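PDB 5OI9: putative uncharacterized protein from Trichoplax adhaerens, which probably acts in centriole assembly as a STIL-family protein, the crystallised piece being its N-terminal domain, which probably takes part in CEP85 binding. Local coordinates for residues Tyr232-Asn237 and Leu242-Ser247; Val204-Thr209 and Ile297-Thr302; Gln57-Thr62 and Arg67-Phe72. One frame throughout, in Å; residues are numbered along the deposited sequence.

Contact 1 of 3, residues Tyr232-Asn237 and Leu242-Ser247; sequences YVAINN and LLVLDS
The ring of Y232 is met by the methylene of D246, and the carboxylate plane of that aspartate is turned 44° from the ring. D246 approaches the ring obliquely, CB lying 4.1 Å from CE2 of Y232, while its carboxylate leads away and OD2 is hydrogen-bonded to S159. With CG anti to the carbonyl carbon (chi1 -58°), Y232 carries its ring past the end of the paired region, to where the chain turns at D246. L251 and the helix residues R278 and Y279 also touch this tyrosine.

The backbones form an antiparallel beta hairpin. Y232 with V244 and A234 with L242 are hydrogen-bonded pairs, and V233 with L243 is the non-hydrogen-bonded pair between them. Four N-H...O bonds join the strands; the N of A234 reaches the O of L242 at 2.6 Å in the carbonyl plane, whereas the N of L242 meets the O of A234 at 2.7 Å from above the carbonyl plane of A234. The same O of L242 also takes a CA-H...O contact from CA of V233 at 3.4 Å.

On one face A234 CB packs against V244 CG2 at 4.1 Å and L242 CB at 4.2 Å. On the other, V233 and L243 run side by side, with CG2 and CD2 4.0 Å apart.

Strand 241-245 is outermost in its seven-strand sheet. Its partner 229-235 also borders strand 256-264, where V233 is hydrogen-bonded through its backbone to V257 and G258, and helix 210-216 packs on L243 through L211, A212 and L215.

Contact 2 of 3, residues Val204-Thr209 and Ile297-Thr302; sequences VSIVPT and ILVLYT
V204 and I206 lay their side chains on I297, V299 and Y301, packing the connection between strand 196-200 and helix 210-216 over one face of a mixed beta-sheet. Residues 297, 299 and 301 are every second position of strand 296-302, consistent with that single face.

The apolar contacts are two. CG2 of V204 meets CD1 of I297 at 3.9 Å, the two side chains crossing at a slant. I206 and V299 slide past each other in opposite directions, with CD1 and CG1 3.9 Å apart. F310, on neighbouring strand 309-314, touches both V204 and V299 and so extends this apolar patch.

Hydrogen bonding plays no part between the segments: the nearest CA atoms, those of V204 and V299, are 9.0 Å apart, too far for strand pairing. The connection instead bonds through its backbone to L241, from S205 and V207, at the start of the edge strand. An inverse gamma turn centred on P208 then leads to T209, the N-cap position of the helix.

The remaining contact is between an alkyl group and a hydroxyl. I206 has an extended end (chi2 173°) and meets Y301 from the opposite direction, bringing CD1 to 3.6 Å from the tyrosine OH.

Contact 3 of 3, residues Gln57-Thr62 and Arg67-Phe72; sequences QLHTET and RIQKFF
L58 and F71 approach from opposite directions, the leucine coming from helix 45-61 and the phenylalanine from strand 69-79. CD1 of L58 lies near the plane of the F71 ring and at its edge, 3.9 Å from CZ and 4.1 Å from CE1. One methyl branch thus touches the far rim of the ring, leaving the leucine off its faces. The torsion of F71 puts CG anti to the carbonyl carbon (chi1 -57°), from where the ring reaches toward the helix.

Q69 makes the second approach, two residues earlier on the same side of the strand. Its chain bends at chi2 (101°), and the amide end arrives beside the helix: NE2 is 3.7 Å from CB of H59 and 4.0 Å from the backbone N of H59. These are packing distances; no hydrogen bond crosses between the segments. Relative to the imidazole, the amide nitrogen stands obliquely. The side chain of H59 also touches L126 and Y174, on strands 118-126 and 167-176.

The short axes of helix 57-61 and strand 69-72 run 11.3 Å apart at 150°, so the chain nearly reverses direction through the connecting turn, where T65 OG1 is hydrogen-bonded to the O of L58. A55, about one turn back along the helix, also touches Q69 and F71. Within the sheet, Q69 and F71 are hydrogen-bonded through their backbones to M124 and L122 of strand 118-126, and F92 meets F71 edge-to-face, placing this helix end against the nine-strand sheet.

In the fold
Contact 3 comes first along the chain and closes before the other two begin; contact 1 then falls wholly between the two segments of contact 2. Contacts 1 and 2 have centres about 10 Å apart and touch: L243 CD1 lies 3.4 Å from Y301 OH, and L242 CD2 lies 3.6 Å from V207 CB. Both reach the seven-strand mixed sheet, contact 1 as its edge hairpin and contact 2 where loop 204-209 packs on inner strand 296-302. Contact 3 belongs to the separate nine-strand sheet, with its centre about 50 Å from that of contact 1 and 53 Å from that of contact 2, across the chain's centre. The three therefore sample both sheets of an elongated STIL N-terminal domain.

Contact 1 of 3, residues Tyr232-Asn237 and Leu242-Ser247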
loop_
_atom_site.group_PDB
_atom_site.type_symbol
_atom_site.label_atom_id
_atom_site.label_comp_id
_atom_site.label_asym_id
_atom_site.label_seq_id
_atom_site.Cartn_x
_atom_site.Cartn_y
_atom_site.Cartn_z
ATOM N N TYR A 232 18.469 -1.092 4.821
ATOM C CA TYR A 232 18.771 0.114 5.570
ATOM C C TYR A 232 20.261 0.410 5.480
ATOM O O TYR A 232 21.071 -0.457 5.140
ATOM C CB TYR A 232 18.284 -0.025 7.021
ATOM C CG TYR A 232 16.795 -0.293 7.063
ATOM C CD1 TYR A 232 15.884 0.753 7.023
ATOM C CD2 TYR A 232 16.301 -1.591 7.081
ATOM C CE1 TYR A 232 14.520 0.516 7.029
ATOM C CE2 TYR A 232 14.940 -1.840 7.089
ATOM C CZ TYR A 232 14.053 -0.781 7.065
ATOM O OH TYR A 232 12.693 -1.018 7.070
ATOM N N VAL A 233 20.605 1.665 5.755
ATOM C CA VAL A 233 21.962 2.168 5.587
ATOM C C VAL A 233 22.497 2.561 6.954
ATOM O O VAL A 233 21.917 3.415 7.637
ATOM C CB VAL A 233 22.016 3.360 4.618
ATOM C CG1 VAL A 233 23.447 3.865 4.484
ATOM C CG2 VAL A 233 21.450 2.970 3.264
ATOM N N ALA A 234 23.601 1.941 7.348
ATOM C CA ALA A 234 24.313 2.293 8.562
ATOM C C ALA A 234 25.570 3.075 8.190
ATOM O O ALA A 234 25.901 3.249 7.014
ATOM C CB ALA A 234 24.639 1.037 9.371
ATOM N N ILE A 235 26.282 3.557 9.202
ATOM C CA ILE A 235 27.462 4.386 8.991
ATOM C C ILE A 235 28.491 4.042 10.059
ATOM O O ILE A 235 28.135 3.730 11.200
ATOM C CB ILE A 235 27.099 5.889 9.003
ATOM C CG1 ILE A 235 28.287 6.751 8.571
ATOM C CG2 ILE A 235 26.592 6.319 10.372
ATOM C CD1 ILE A 235 27.921 8.203 8.322
ATOM N N ASN A 236 29.768 4.071 9.681
ATOM C CA ASN A 236 30.863 3.722 10.576
ATOM C C ASN A 236 31.641 4.973 10.980
ATOM O O ASN A 236 31.280 6.104 10.637
ATOM C CB ASN A 236 31.784 2.681 9.931
ATOM C CG ASN A 236 32.404 3.161 8.627
ATOM O OD1 ASN A 236 32.305 4.333 8.263
ATOM N ND2 ASN A 236 33.054 2.246 7.918
ATOM N N ASN A 237 32.741 4.751 11.709
ATOM C CA ASN A 237 33.523 5.861 12.247
ATOM C C ASN A 237 34.123 6.723 11.145
ATOM O O ASN A 237 34.259 7.940 11.315
ATOM C CB ASN A 237 34.623 5.323 13.161
ATOM C CG ASN A 237 34.083 4.417 14.248
ATOM O OD1 ASN A 237 33.174 4.791 14.988
ATOM N ND2 ASN A 237 34.630 3.210 14.338
ATOM N N LEU A 242 27.261 1.678 5.286
ATOM C CA LEU A 242 27.180 0.225 5.346
ATOM C C LEU A 242 25.751 -0.189 5.030
ATOM O O LEU A 242 24.810 0.289 5.673
ATOM C CB LEU A 242 27.599 -0.296 6.724
ATOM C CG LEU A 242 29.090 -0.545 6.949
ATOM C CD1 LEU A 242 29.386 -0.773 8.425
ATOM C CD2 LEU A 242 29.535 -1.742 6.131
ATOM N N LEU A 243 25.590 -1.070 4.047
ATOM C CA LEU A 243 24.269 -1.541 3.655
ATOM C C LEU A 243 23.871 -2.734 4.511
ATOM O O LEU A 243 24.691 -3.611 4.799
ATOM C CB LEU A 243 24.243 -1.920 2.174
ATOM C CG LEU A 243 24.696 -0.845 1.181
ATOM C CD1 LEU A 243 24.300 -1.235 -0.233
ATOM C CD2 LEU A 243 24.137 0.523 1.539
ATOM N N VAL A 244 22.604 -2.761 4.918
ATOM C CA VAL A 244 22.095 -3.760 5.849
ATOM C C VAL A 244 20.837 -4.388 5.268
ATOM O O VAL A 244 19.998 -3.695 4.681
ATOM C CB VAL A 244 21.804 -3.141 7.234
ATOM C CG1 VAL A 244 21.444 -4.220 8.234
ATOM C CG2 VAL A 244 22.999 -2.332 7.731
ATOM N N LEU A 245 20.707 -5.704 5.430
ATOM C CA LEU A 245 19.492 -6.395 5.027
ATOM C C LEU A 245 18.326 -5.995 5.926
ATOM O O LEU A 245 18.506 -5.661 7.100
ATOM C CB LEU A 245 19.699 -7.908 5.085
ATOM C CG LEU A 245 20.753 -8.484 4.141
ATOM C CD1 LEU A 245 20.922 -9.977 4.375
ATOM C CD2 LEU A 245 20.374 -8.203 2.696
ATOM N N ASP A 246 17.111 -6.042 5.366
ATOM C CA ASP A 246 15.933 -5.658 6.137
ATOM C C ASP A 246 15.574 -6.675 7.215
ATOM O O ASP A 246 14.665 -6.414 8.009
ATOM C CB ASP A 246 14.731 -5.429 5.209
ATOM C CG ASP A 246 14.311 -6.681 4.443
ATOM O OD1 ASP A 246 14.901 -7.761 4.656
ATOM O OD2 ASP A 246 13.376 -6.577 3.614
ATOM N N SER A 247 16.265 -7.816 7.262
ATOM C CA SER A 247 16.012 -8.859 8.246
ATOM C C SER A 247 17.095 -8.949 9.311
ATOM O O SER A 247 17.009 -9.812 10.190
ATOM C CB SER A 247 15.877 -10.215 7.544
ATOM O OG SER A 247 17.084 -10.559 6.885
#

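Contact 2 of 3, residues Val204-Thr209 and Ile297-Thr302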
loop_
_atom_site.group_PDB
_atom_site.type_symbol
_atom_site.label_atom_id
_atom_site.label_comp_id
_atom_site.label_asym_id
_atom_site.label_seq_id
_atom_site.Cartn_x
_atom_site.Cartn_y
_atom_site.Cartn_z
ATOM N N VAL A 204 28.113 8.966 -2.488
ATOM C CA VAL A 204 28.755 8.773 -1.194
ATOM C C VAL A 204 29.419 7.403 -1.182
ATOM O O VAL A 204 28.889 6.440 -1.746
ATOM C CB VAL A 204 27.743 8.910 -0.037
ATOM C CG1 VAL A 204 28.439 8.779 1.304
ATOM C CG2 VAL A 204 27.011 10.240 -0.132
ATOM N N SER A 205 30.584 7.325 -0.546
ATOM C CA SER A 205 31.341 6.081 -0.489
ATOM C C SER A 205 30.579 5.009 0.284
ATOM O O SER A 205 30.033 5.261 1.362
ATOM C CB SER A 205 32.702 6.323 0.164
ATOM O OG SER A 205 33.362 5.099 0.425
ATOM N N ILE A 206 30.556 3.800 -0.271
ATOM C CA ILE A 206 29.912 2.649 0.347
ATOM C C ILE A 206 30.978 1.600 0.630
ATOM O O ILE A 206 31.764 1.254 -0.261
ATOM C CB ILE A 206 28.802 2.065 -0.546
ATOM C CG1 ILE A 206 27.710 3.110 -0.800
ATOM C CG2 ILE A 206 28.211 0.811 0.083
ATOM C CD1 ILE A 206 26.678 2.674 -1.812
ATOM N N VAL A 207 31.004 1.101 1.861
ATOM C CA VAL A 207 31.917 0.005 2.209
ATOM C C VAL A 207 31.614 -1.196 1.319
ATOM O O VAL A 207 30.449 -1.637 1.249
ATOM C CB VAL A 207 31.775 -0.362 3.696
ATOM C CG1 VAL A 207 32.825 -1.387 4.099
ATOM C CG2 VAL A 207 31.874 0.883 4.562
ATOM N N PRO A 208 32.602 -1.762 0.622
ATOM C CA PRO A 208 32.328 -2.824 -0.365
ATOM C C PRO A 208 32.103 -4.193 0.273
ATOM O O PRO A 208 32.825 -5.160 0.016
ATOM C CB PRO A 208 33.587 -2.783 -1.241
ATOM C CG PRO A 208 34.664 -2.341 -0.314
ATOM C CD PRO A 208 34.023 -1.372 0.642
ATOM N N THR A 209 31.071 -4.286 1.108
ATOM C CA THR A 209 30.659 -5.574 1.647
ATOM C C THR A 209 30.016 -6.421 0.547
ATOM O O THR A 209 29.800 -5.971 -0.583
ATOM C CB THR A 209 29.693 -5.384 2.814
ATOM O OG1 THR A 209 28.514 -4.709 2.355
ATOM C CG2 THR A 209 30.342 -4.562 3.915
ATOM N N ILE A 297 19.384 9.501 3.790
ATOM C CA ILE A 297 19.959 9.150 2.499
ATOM C C ILE A 297 19.183 7.988 1.902
ATOM O O ILE A 297 18.689 7.102 2.607
ATOM C CB ILE A 297 21.465 8.826 2.624
ATOM C CG1 ILE A 297 22.118 8.774 1.241
ATOM C CG2 ILE A 297 21.678 7.515 3.376
ATOM C CD1 ILE A 297 23.624 8.886 1.267
ATOM N N LEU A 298 19.051 8.017 0.580
ATOM C CA LEU A 298 18.495 6.914 -0.190
ATOM C C LEU A 298 19.520 6.516 -1.239
ATOM O O LEU A 298 19.906 7.340 -2.073
ATOM C CB LEU A 298 17.169 7.305 -0.849
ATOM C CG LEU A 298 16.698 6.423 -2.008
ATOM C CD1 LEU A 298 16.359 5.018 -1.531
ATOM C CD2 LEU A 298 15.500 7.065 -2.701
ATOM N N VAL A 299 19.980 5.272 -1.176
ATOM C CA VAL A 299 20.846 4.699 -2.199
ATOM C C VAL A 299 19.946 3.892 -3.122
ATOM O O VAL A 299 19.425 2.841 -2.736
ATOM C CB VAL A 299 21.958 3.837 -1.588
ATOM C CG1 VAL A 299 22.879 3.312 -2.672
ATOM C CG2 VAL A 299 22.746 4.642 -0.563
ATOM N N LEU A 300 19.739 4.393 -4.337
ATOM C CA LEU A 300 18.734 3.861 -5.249
ATOM C C LEU A 300 19.426 3.100 -6.373
ATOM O O LEU A 300 20.075 3.707 -7.233
ATOM C CB LEU A 300 17.863 4.987 -5.803
ATOM C CG LEU A 300 16.605 4.564 -6.563
ATOM C CD1 LEU A 300 15.704 3.722 -5.673
ATOM C CD2 LEU A 300 15.864 5.786 -7.077
ATOM N N TYR A 301 19.271 1.778 -6.374
ATOM C CA TYR A 301 19.794 0.924 -7.441
ATOM C C TYR A 301 18.696 0.732 -8.478
ATOM O O TYR A 301 17.859 -0.164 -8.370
ATOM C CB TYR A 301 20.268 -0.411 -6.879
ATOM C CG TYR A 301 21.432 -0.290 -5.928
ATOM C CD1 TYR A 301 22.739 -0.314 -6.397
ATOM C CD2 TYR A 301 21.227 -0.149 -4.560
ATOM C CE1 TYR A 301 23.810 -0.202 -5.532
ATOM C CE2 TYR A 301 22.290 -0.037 -3.689
ATOM C CZ TYR A 301 23.580 -0.062 -4.180
ATOM O OH TYR A 301 24.644 0.049 -3.317
ATOM N N THR A 302 18.695 1.583 -9.500
ATOM C CA THR A 302 17.694 1.445 -10.546
ATOM C C THR A 302 18.082 0.331 -11.515
ATOM O O THR A 302 19.254 -0.032 -11.658
ATOM C CB THR A 302 17.508 2.758 -11.311
ATOM O OG1 THR A 302 18.678 3.040 -12.086
ATOM C CG2 THR A 302 17.248 3.905 -10.346
#

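Contact 3 of 3, residues Gln57-Thr62 and Arg67-Phe72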
loop_
_atom_site.group_PDB
_atom_site.type_symbol
_atom_site.label_atom_id
_atom_site.label_comp_id
_atom_site.label_asym_id
_atom_site.label_seq_id
_atom_site.Cartn_x
_atom_site.Cartn_y
_atom_site.Cartn_z
ATOM N N GLN A 57 -27.662 -16.813 2.100
ATOM C CA GLN A 57 -27.960 -18.062 2.794
ATOM C C GLN A 57 -27.994 -17.848 4.302
ATOM O O GLN A 57 -28.938 -18.267 4.980
ATOM C CB GLN A 57 -26.935 -19.135 2.422
ATOM C CG GLN A 57 -27.050 -19.643 0.994
ATOM C CD GLN A 57 -26.369 -20.983 0.796
ATOM O OE1 GLN A 57 -25.436 -21.333 1.521
ATOM N NE2 GLN A 57 -26.841 -21.747 -0.183
ATOM N N LEU A 58 -26.973 -17.177 4.841
ATOM C CA LEU A 58 -26.921 -16.928 6.277
ATOM C C LEU A 58 -28.133 -16.131 6.750
ATOM O O LEU A 58 -28.756 -16.472 7.760
ATOM C CB LEU A 58 -25.623 -16.199 6.631
ATOM C CG LEU A 58 -24.340 -17.031 6.589
ATOM C CD1 LEU A 58 -23.125 -16.121 6.515
ATOM C CD2 LEU A 58 -24.258 -17.931 7.810
ATOM N N HIS A 59 -28.492 -15.067 6.029
ATOM C CA HIS A 59 -29.581 -14.213 6.490
ATOM C C HIS A 59 -30.931 -14.923 6.474
ATOM O O HIS A 59 -31.853 -14.485 7.172
ATOM C CB HIS A 59 -29.650 -12.940 5.642
ATOM C CG HIS A 59 -30.633 -11.929 6.150
ATOM N ND1 HIS A 59 -31.989 -12.030 5.921
ATOM C CD2 HIS A 59 -30.457 -10.800 6.877
ATOM C CE1 HIS A 59 -32.606 -11.007 6.483
ATOM N NE2 HIS A 59 -31.699 -10.245 7.069
ATOM N N THR A 60 -31.067 -16.010 5.714
ATOM C CA THR A 60 -32.337 -16.722 5.598
ATOM C C THR A 60 -32.296 -18.050 6.346
ATOM O O THR A 60 -32.920 -18.181 7.403
ATOM C CB THR A 60 -32.706 -16.927 4.126
ATOM O OG1 THR A 60 -31.723 -17.751 3.489
ATOM C CG2 THR A 60 -32.788 -15.585 3.400
ATOM N N GLU A 61 -31.575 -19.048 5.829
ATOM C CA GLU A 61 -31.505 -20.370 6.450
ATOM C C GLU A 61 -30.579 -20.417 7.670
ATOM O O GLU A 61 -30.107 -21.496 8.041
ATOM C CB GLU A 61 -31.068 -21.417 5.417
ATOM C CG GLU A 61 -29.636 -21.253 4.923
ATOM C CD GLU A 61 -29.184 -22.408 4.055
ATOM O OE1 GLU A 61 -30.042 -22.993 3.357
ATOM O OE2 GLU A 61 -27.978 -22.733 4.068
ATOM N N THR A 62 -30.310 -19.273 8.293
ATOM C CA THR A 62 -29.524 -19.219 9.516
ATOM C C THR A 62 -30.051 -18.061 10.355
ATOM O O THR A 62 -30.503 -17.045 9.818
ATOM C CB THR A 62 -28.015 -19.071 9.226
ATOM O OG1 THR A 62 -27.567 -20.174 8.425
ATOM C CG2 THR A 62 -27.195 -19.023 10.515
ATOM N N ARG A 67 -27.228 -8.385 11.342
ATOM C CA ARG A 67 -27.852 -7.674 10.231
ATOM C C ARG A 67 -26.818 -7.290 9.179
ATOM O O ARG A 67 -27.099 -7.324 7.975
ATOM C CB ARG A 67 -28.589 -6.440 10.747
ATOM C CG ARG A 67 -29.509 -5.793 9.727
ATOM C CD ARG A 67 -30.259 -4.626 10.344
ATOM N NE ARG A 67 -29.362 -3.757 11.099
ATOM C CZ ARG A 67 -28.605 -2.810 10.552
ATOM N NH1 ARG A 67 -28.637 -2.608 9.243
ATOM N NH2 ARG A 67 -27.815 -2.067 11.316
ATOM N N ILE A 68 -25.611 -6.944 9.614
ATOM C CA ILE A 68 -24.498 -6.651 8.720
ATOM C C ILE A 68 -23.504 -7.799 8.830
ATOM O O ILE A 68 -22.884 -7.998 9.881
ATOM C CB ILE A 68 -23.836 -5.311 9.060
ATOM C CG1 ILE A 68 -24.855 -4.177 8.930
ATOM C CG2 ILE A 68 -22.629 -5.072 8.168
ATOM C CD1 ILE A 68 -24.288 -2.815 9.227
ATOM N N GLN A 69 -23.352 -8.558 7.751
ATOM C CA GLN A 69 -22.366 -9.623 7.710
ATOM C C GLN A 69 -20.971 -9.055 7.475
ATOM O O GLN A 69 -20.792 -8.047 6.786
ATOM C CB GLN A 69 -22.706 -10.641 6.620
ATOM C CG GLN A 69 -23.941 -11.476 6.911
ATOM C CD GLN A 69 -25.170 -10.992 6.162
ATOM O OE1 GLN A 69 -25.228 -9.850 5.712
ATOM N NE2 GLN A 69 -26.154 -11.870 6.011
ATOM N N LYS A 70 -19.975 -9.722 8.054
ATOM C CA LYS A 70 -18.578 -9.309 7.959
ATOM C C LYS A 70 -17.806 -10.385 7.209
ATOM O O LYS A 70 -17.634 -11.499 7.718
ATOM C CB LYS A 70 -17.979 -9.083 9.345
ATOM C CG LYS A 70 -18.669 -8.014 10.165
ATOM C CD LYS A 70 -18.429 -6.629 9.592
ATOM C CE LYS A 70 -18.909 -5.551 10.552
ATOM N NZ LYS A 70 -18.567 -4.189 10.058
ATOM N N PHE A 71 -17.331 -10.053 6.009
ATOM C CA PHE A 71 -16.514 -10.976 5.231
ATOM C C PHE A 71 -15.214 -10.312 4.801
ATOM O O PHE A 71 -14.896 -9.203 5.242
ATOM C CB PHE A 71 -17.261 -11.469 3.987
ATOM C CG PHE A 71 -18.570 -12.140 4.280
ATOM C CD1 PHE A 71 -18.616 -13.328 4.991
ATOM C CD2 PHE A 71 -19.758 -11.595 3.816
ATOM C CE1 PHE A 71 -19.822 -13.951 5.252
ATOM C CE2 PHE A 71 -20.967 -12.215 4.071
ATOM C CZ PHE A 71 -21.000 -13.393 4.790
ATOM N N PHE A 72 -14.464 -10.980 3.928
ATOM C CA PHE A 72 -13.279 -10.406 3.311
ATOM C C PHE A 72 -13.343 -10.603 1.805
ATOM O O PHE A 72 -13.818 -11.636 1.322
ATOM C CB PHE A 72 -11.982 -11.039 3.852
ATOM C CG PHE A 72 -11.732 -10.773 5.308
ATOM C CD1 PHE A 72 -11.221 -9.555 5.725
ATOM C CD2 PHE A 72 -12.000 -11.744 6.260
ATOM C CE1 PHE A 72 -10.988 -9.305 7.065
ATOM C CE2 PHE A 72 -11.769 -11.501 7.602
ATOM C CZ PHE A 72 -11.262 -10.280 8.005
#